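Local coordinates for extracellular solute-binding protein (Conexibacter woesei, PDB 4P98), which probably binds a small solute outside the cell membrane and delivers it to an ABC transporter for uptake, at residues 183-188 / 210-215; 204-209 / 224-229. All coordinates share one frame; numbering follows the deposited sequence.

Contact 1 of 2, residues 183-188 / 210-215; sequences RFYDLQ and DGRGLG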
loop_
_atom_site.group_PDB
_atom_site.type_symbol
_atom_site.label_atom_id
_atom_site.label_comp_id
_atom_site.label_asym_id
_atom_site.label_seq_id
_atom_site.Cartn_x
_atom_site.Cartn_y
_atom_site.Cartn_z
ATOM N N ARG A 183 -3.260 -18.572 -1.743
ATOM C CA ARG A 183 -3.938 -17.951 -2.895
ATOM C C ARG A 183 -4.053 -16.453 -2.723
ATOM O O ARG A 183 -4.074 -15.969 -1.596
ATOM C CB ARG A 183 -5.367 -18.493 -3.024
ATOM C CG ARG A 183 -5.465 -19.984 -3.253
ATOM C CD ARG A 183 -5.072 -20.347 -4.676
ATOM N NE ARG A 183 -5.450 -21.726 -4.991
ATOM C CZ ARG A 183 -4.648 -22.793 -4.908
ATOM N NH1 ARG A 183 -3.377 -22.684 -4.523
ATOM N NH2 ARG A 183 -5.128 -23.992 -5.221
ATOM N N PHE A 184 -4.142 -15.715 -3.828
ATOM C CA PHE A 184 -4.546 -14.311 -3.755
ATOM C C PHE A 184 -6.074 -14.204 -3.781
ATOM O O PHE A 184 -6.714 -14.883 -4.565
ATOM C CB PHE A 184 -4.009 -13.512 -4.933
ATOM C CG PHE A 184 -2.522 -13.292 -4.908
ATOM C CD1 PHE A 184 -1.919 -12.632 -3.854
ATOM C CD2 PHE A 184 -1.734 -13.702 -5.974
ATOM C CE1 PHE A 184 -0.554 -12.399 -3.847
ATOM C CE2 PHE A 184 -0.365 -13.482 -5.971
ATOM C CZ PHE A 184 0.225 -12.824 -4.910
ATOM N N TYR A 185 -6.640 -13.366 -2.915
ATOM C CA TYR A 185 -8.050 -12.962 -3.006
ATOM C C TYR A 185 -9.019 -14.150 -2.886
ATOM O O TYR A 185 -10.079 -14.127 -3.487
ATOM C CB TYR A 185 -8.277 -12.200 -4.331
ATOM C CG TYR A 185 -9.488 -11.281 -4.406
ATOM C CD1 TYR A 185 -9.835 -10.450 -3.348
ATOM C CD2 TYR A 185 -10.276 -11.217 -5.567
ATOM C CE1 TYR A 185 -10.938 -9.606 -3.424
ATOM C CE2 TYR A 185 -11.373 -10.373 -5.650
ATOM C CZ TYR A 185 -11.697 -9.569 -4.571
ATOM O OH TYR A 185 -12.776 -8.721 -4.620
ATOM N N ASP A 186 -8.648 -15.186 -2.128
ATOM C CA ASP A 186 -9.569 -16.291 -1.836
ATOM C C ASP A 186 -10.210 -15.994 -0.497
ATOM O O ASP A 186 -9.722 -16.406 0.543
ATOM C CB ASP A 186 -8.868 -17.649 -1.796
ATOM C CG ASP A 186 -9.852 -18.813 -1.748
ATOM O OD1 ASP A 186 -10.915 -18.719 -1.089
ATOM O OD2 ASP A 186 -9.553 -19.838 -2.370
ATOM N N LEU A 187 -11.306 -15.257 -0.543
ATOM C CA LEU A 187 -11.903 -14.712 0.666
ATOM C C LEU A 187 -12.458 -15.816 1.557
ATOM O O LEU A 187 -12.453 -15.698 2.773
ATOM C CB LEU A 187 -12.970 -13.687 0.303
ATOM C CG LEU A 187 -12.501 -12.504 -0.545
ATOM C CD1 LEU A 187 -13.656 -11.556 -0.791
ATOM C CD2 LEU A 187 -11.356 -11.736 0.102
ATOM N N GLN A 188 -12.904 -16.907 0.946
ATOM C CA GLN A 188 -13.483 -18.018 1.694
ATOM C C GLN A 188 -12.421 -18.749 2.511
ATOM O O GLN A 188 -12.622 -19.009 3.697
ATOM C CB GLN A 188 -14.242 -18.944 0.728
ATOM C CG GLN A 188 -15.429 -18.189 0.118
ATOM C CD GLN A 188 -16.081 -18.868 -1.079
ATOM O OE1 GLN A 188 -15.563 -19.836 -1.634
ATOM N NE2 GLN A 188 -17.219 -18.340 -1.488
ATOM N N ASP A 210 -6.451 -9.442 0.907
ATOM C CA ASP A 210 -7.611 -8.575 0.778
ATOM C C ASP A 210 -8.198 -8.196 2.142
ATOM O O ASP A 210 -8.427 -7.018 2.423
ATOM C CB ASP A 210 -8.680 -9.225 -0.102
ATOM C CG ASP A 210 -9.898 -8.343 -0.267
ATOM O OD1 ASP A 210 -10.777 -8.392 0.602
ATOM O OD2 ASP A 210 -9.973 -7.571 -1.244
ATOM N N GLY A 211 -8.433 -9.199 2.973
ATOM C CA GLY A 211 -8.965 -8.987 4.309
ATOM C C GLY A 211 -10.481 -9.114 4.489
ATOM O O GLY A 211 -10.927 -9.245 5.611
ATOM N N ARG A 212 -11.277 -9.053 3.423
ATOM C CA ARG A 212 -12.749 -9.091 3.592
ATOM C C ARG A 212 -13.267 -10.361 4.282
ATOM O O ARG A 212 -14.251 -10.309 5.028
ATOM C CB ARG A 212 -13.468 -8.876 2.274
ATOM C CG ARG A 212 -13.697 -7.407 1.986
ATOM C CD ARG A 212 -14.233 -7.194 0.592
ATOM N NE ARG A 212 -13.148 -7.098 -0.361
ATOM C CZ ARG A 212 -13.240 -6.570 -1.577
ATOM N NH1 ARG A 212 -14.390 -6.103 -2.034
ATOM N NH2 ARG A 212 -12.155 -6.502 -2.347
ATOM N N GLY A 213 -12.603 -11.484 4.046
ATOM C CA GLY A 213 -12.979 -12.755 4.662
ATOM C C GLY A 213 -12.581 -12.776 6.120
ATOM O O GLY A 213 -13.362 -13.143 6.989
ATOM N N LEU A 214 -11.352 -12.352 6.386
ATOM C CA LEU A 214 -10.876 -12.183 7.752
ATOM C C LEU A 214 -11.804 -11.256 8.548
ATOM O O LEU A 214 -12.085 -11.497 9.723
ATOM C CB LEU A 214 -9.440 -11.639 7.703
ATOM C CG LEU A 214 -8.767 -11.236 9.005
ATOM C CD1 LEU A 214 -7.284 -11.607 8.959
ATOM C CD2 LEU A 214 -8.984 -9.757 9.265
ATOM N N GLY A 215 -12.265 -10.198 7.885
ATOM C CA GLY A 215 -13.160 -9.216 8.468
ATOM C C GLY A 215 -14.488 -9.814 8.909
ATOM O O GLY A 215 -15.002 -9.473 9.979
#

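Contact 2 of 2, residues 204-209 / 224-229; sequences LLVATD and PTIGVS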
loop_
_atom_site.group_PDB
_atom_site.type_symbol
_atom_site.label_atom_id
_atom_site.label_comp_id
_atom_site.label_asym_id
_atom_site.label_seq_id
_atom_site.Cartn_x
_atom_site.Cartn_y
_atom_site.Cartn_z
ATOM N N LEU A 204 -6.929 -10.074 17.994
ATOM C CA LEU A 204 -6.859 -9.116 16.902
ATOM C C LEU A 204 -6.467 -9.900 15.652
ATOM O O LEU A 204 -5.646 -10.823 15.716
ATOM C CB LEU A 204 -5.788 -8.057 17.195
ATOM C CG LEU A 204 -5.305 -7.146 16.063
ATOM C CD1 LEU A 204 -6.240 -5.966 15.882
ATOM C CD2 LEU A 204 -3.879 -6.651 16.340
ATOM N N LEU A 205 -7.026 -9.513 14.519
ATOM C CA LEU A 205 -6.739 -10.212 13.268
ATOM C C LEU A 205 -6.162 -9.247 12.251
ATOM O O LEU A 205 -6.786 -8.251 11.918
ATOM C CB LEU A 205 -8.007 -10.879 12.728
ATOM C CG LEU A 205 -8.448 -12.113 13.530
ATOM C CD1 LEU A 205 -9.898 -12.522 13.254
ATOM C CD2 LEU A 205 -7.503 -13.281 13.313
ATOM N N VAL A 206 -4.973 -9.565 11.748
ATOM C CA VAL A 206 -4.286 -8.718 10.780
ATOM C C VAL A 206 -4.325 -9.361 9.396
ATOM O O VAL A 206 -3.918 -10.492 9.243
ATOM C CB VAL A 206 -2.813 -8.511 11.180
ATOM C CG1 VAL A 206 -2.152 -7.493 10.262
ATOM C CG2 VAL A 206 -2.718 -8.067 12.631
ATOM N N ALA A 207 -4.808 -8.611 8.412
ATOM C CA ALA A 207 -4.863 -9.044 7.014
ATOM C C ALA A 207 -3.689 -8.488 6.220
ATOM O O ALA A 207 -3.437 -7.276 6.245
ATOM C CB ALA A 207 -6.153 -8.562 6.376
ATOM N N THR A 208 -3.003 -9.354 5.481
ATOM C CA THR A 208 -2.006 -8.885 4.508
ATOM C C THR A 208 -2.441 -9.062 3.063
ATOM O O THR A 208 -1.806 -8.522 2.153
ATOM C CB THR A 208 -0.658 -9.572 4.699
ATOM O OG1 THR A 208 -0.795 -10.976 4.503
ATOM C CG2 THR A 208 -0.133 -9.289 6.089
ATOM N N ASP A 209 -3.500 -9.830 2.836
ATOM C CA ASP A 209 -4.088 -9.901 1.518
ATOM C C ASP A 209 -5.355 -9.019 1.530
ATOM O O ASP A 209 -5.339 -7.948 2.127
ATOM C CB ASP A 209 -4.354 -11.361 1.120
ATOM C CG ASP A 209 -4.589 -11.517 -0.378
ATOM O OD1 ASP A 209 -3.658 -11.270 -1.160
ATOM O OD2 ASP A 209 -5.714 -11.856 -0.780
ATOM N N PRO A 224 -11.130 -6.803 16.876
ATOM C CA PRO A 224 -10.795 -5.784 15.891
ATOM C C PRO A 224 -9.896 -6.341 14.779
ATOM O O PRO A 224 -9.291 -7.384 14.950
ATOM C CB PRO A 224 -10.021 -4.743 16.722
ATOM C CG PRO A 224 -9.395 -5.552 17.799
ATOM C CD PRO A 224 -10.430 -6.588 18.152
ATOM N N THR A 225 -9.812 -5.622 13.665
ATOM C CA THR A 225 -8.870 -5.967 12.612
ATOM C C THR A 225 -7.911 -4.805 12.280
ATOM O O THR A 225 -8.157 -3.636 12.622
ATOM C CB THR A 225 -9.570 -6.434 11.318
ATOM O OG1 THR A 225 -10.269 -5.353 10.695
ATOM C CG2 THR A 225 -10.535 -7.589 11.596
ATOM N N ILE A 226 -6.819 -5.170 11.618
ATOM C CA ILE A 226 -5.905 -4.231 10.963
ATOM C C ILE A 226 -5.694 -4.716 9.527
ATOM O O ILE A 226 -5.534 -5.914 9.304
ATOM C CB ILE A 226 -4.547 -4.198 11.692
ATOM C CG1 ILE A 226 -4.710 -3.554 13.065
ATOM C CG2 ILE A 226 -3.498 -3.426 10.886
ATOM C CD1 ILE A 226 -3.499 -3.718 13.964
ATOM N N GLY A 227 -5.717 -3.804 8.555
ATOM C CA GLY A 227 -5.272 -4.125 7.194
ATOM C C GLY A 227 -6.337 -4.520 6.196
ATOM O O GLY A 227 -6.022 -4.784 5.037
ATOM N N VAL A 228 -7.597 -4.533 6.629
ATOM C CA VAL A 228 -8.693 -4.963 5.770
ATOM C C VAL A 228 -8.999 -3.920 4.705
ATOM O O VAL A 228 -8.976 -2.727 4.968
ATOM C CB VAL A 228 -9.962 -5.308 6.586
ATOM C CG1 VAL A 228 -11.108 -5.682 5.663
ATOM C CG2 VAL A 228 -9.655 -6.426 7.561
ATOM N N SER A 229 -9.267 -4.401 3.498
ATOM C CA SER A 229 -9.633 -3.574 2.357
ATOM C C SER A 229 -10.672 -2.525 2.714
ATOM O O SER A 229 -11.653 -2.827 3.413
ATOM C CB SER A 229 -10.203 -4.457 1.234
ATOM O OG SER A 229 -10.831 -3.684 0.205
HETATM O O HOH W 1 -3.998 -6.132 3.464
#

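Contact 1 of 2, residues 183-188 / 210-215
Y185 and L187 pack against the paired side chains of D210 and R212 where the loop leading into helix 187-199 meets the start of helix 212-221. From CB, the Y185 side chain sets out with CG anti to the backbone N (chi1 -159°), and one rim of its ring then runs past the acid. Y185 CD1 lies 3.7 Å from D210 CB. Next along the rim, Y185 CE1 comes to 3.1 Å from D210 OD2, with R212 NH2 also near this edge. Y185 OH ends over one face of the R212 guanidinium, 3.2 Å from R212 NH2 but at an angle too poor for a hydrogen bond. The L187 CD2 methyl packs against the carboxylate, 3.4 Å from D210 OD1, while L187 CD1 reaches the aliphatic R212 CB. G213 CA makes a CA-H...O contact with L187 O, at a place where any CB would collide with that oxygen, which explains the glycine. D210 OD1 takes R212 NE and, on its anti side, R212 N in an Asx turn; R212 NH2 forms a salt bridge with D210 OD2 at 2.7 Å. This side-on grip would probably offset much of the charge and restrain the arginine beside the tyrosine and leucine.

Contact 2 of 2, residues 204-209 / 224-229
L204 packs on both P224 and I226 while its neighbours supply the backbone bonds of a parallel strand pair, the two strands of a beta-alpha-beta unit whose helix is 212-221. Three hydrogen bonds join strands 205-207 and 225-226: L205 N gives to P224 O, I226 N to L205 O, and A207 N to I226 O at 2.9 Å, the last nearly straight along the C=O axis. Two of these carbonyls also receive CA-H...O contacts, T225 CA lying 3.2 Å from L205 O and V206 CA 3.4 Å from I226 O.

Among apolar contacts, L204 has CG anti to its backbone N (chi1 166°). Its CD1 sits between P224 and I226, 3.7 Å from P224 CG, and L204 CD2 adds to the second contact at 3.8 Å from I226 CD1. An alanine at L204 would probably leave P224 CG and I226 CD1 without these methyl partners and open a gap beside helix 125-137. Beta-branched V206 and I226 suit the extended backbone; they share one sheet face, V206 CG1 standing 4.3 Å from I226 CB. On the other face are L205 and T225, whose hydroxyl bonds to N240.

Past the strands, a water lies 2.6 Å from D209 O and 2.9 Å from G227 O, placed to link the two carbonyls where the chains diverge. G227 has a positive phi of 96°, and a CB there would strike A207 O, so glycine fits. The chemistry implies a buried pairing inside the sheet, held by backbone bonds and packed with branched aliphatic groups.

In the fold
Contact 2 is the strand pairing of a beta-alpha-beta unit, and contact 1 lies where that unit's helix, 212-221, begins, beside helix 187-199; their centres are 10 Å apart. D209 and D210 are consecutive, so the chain passes directly from one contact into the other. Several links tie them: Y185 N probably bonds to D209 OD2 (2.8 Å), D210 O probably accepts from S229 N (3.0 Å), F184 CD1 packs on D209 OD1 and L214 CD2 packs on T225 CG2 at 3.5 Å. Contact 2 is buried in the five-stranded parallel sheet, while contact 1 is nearer the surface. S229 also bonds to D31, beyond strand 22-25 of the six-stranded sheet, consistent with the cleft between lobes in periplasmic-binding-protein folds.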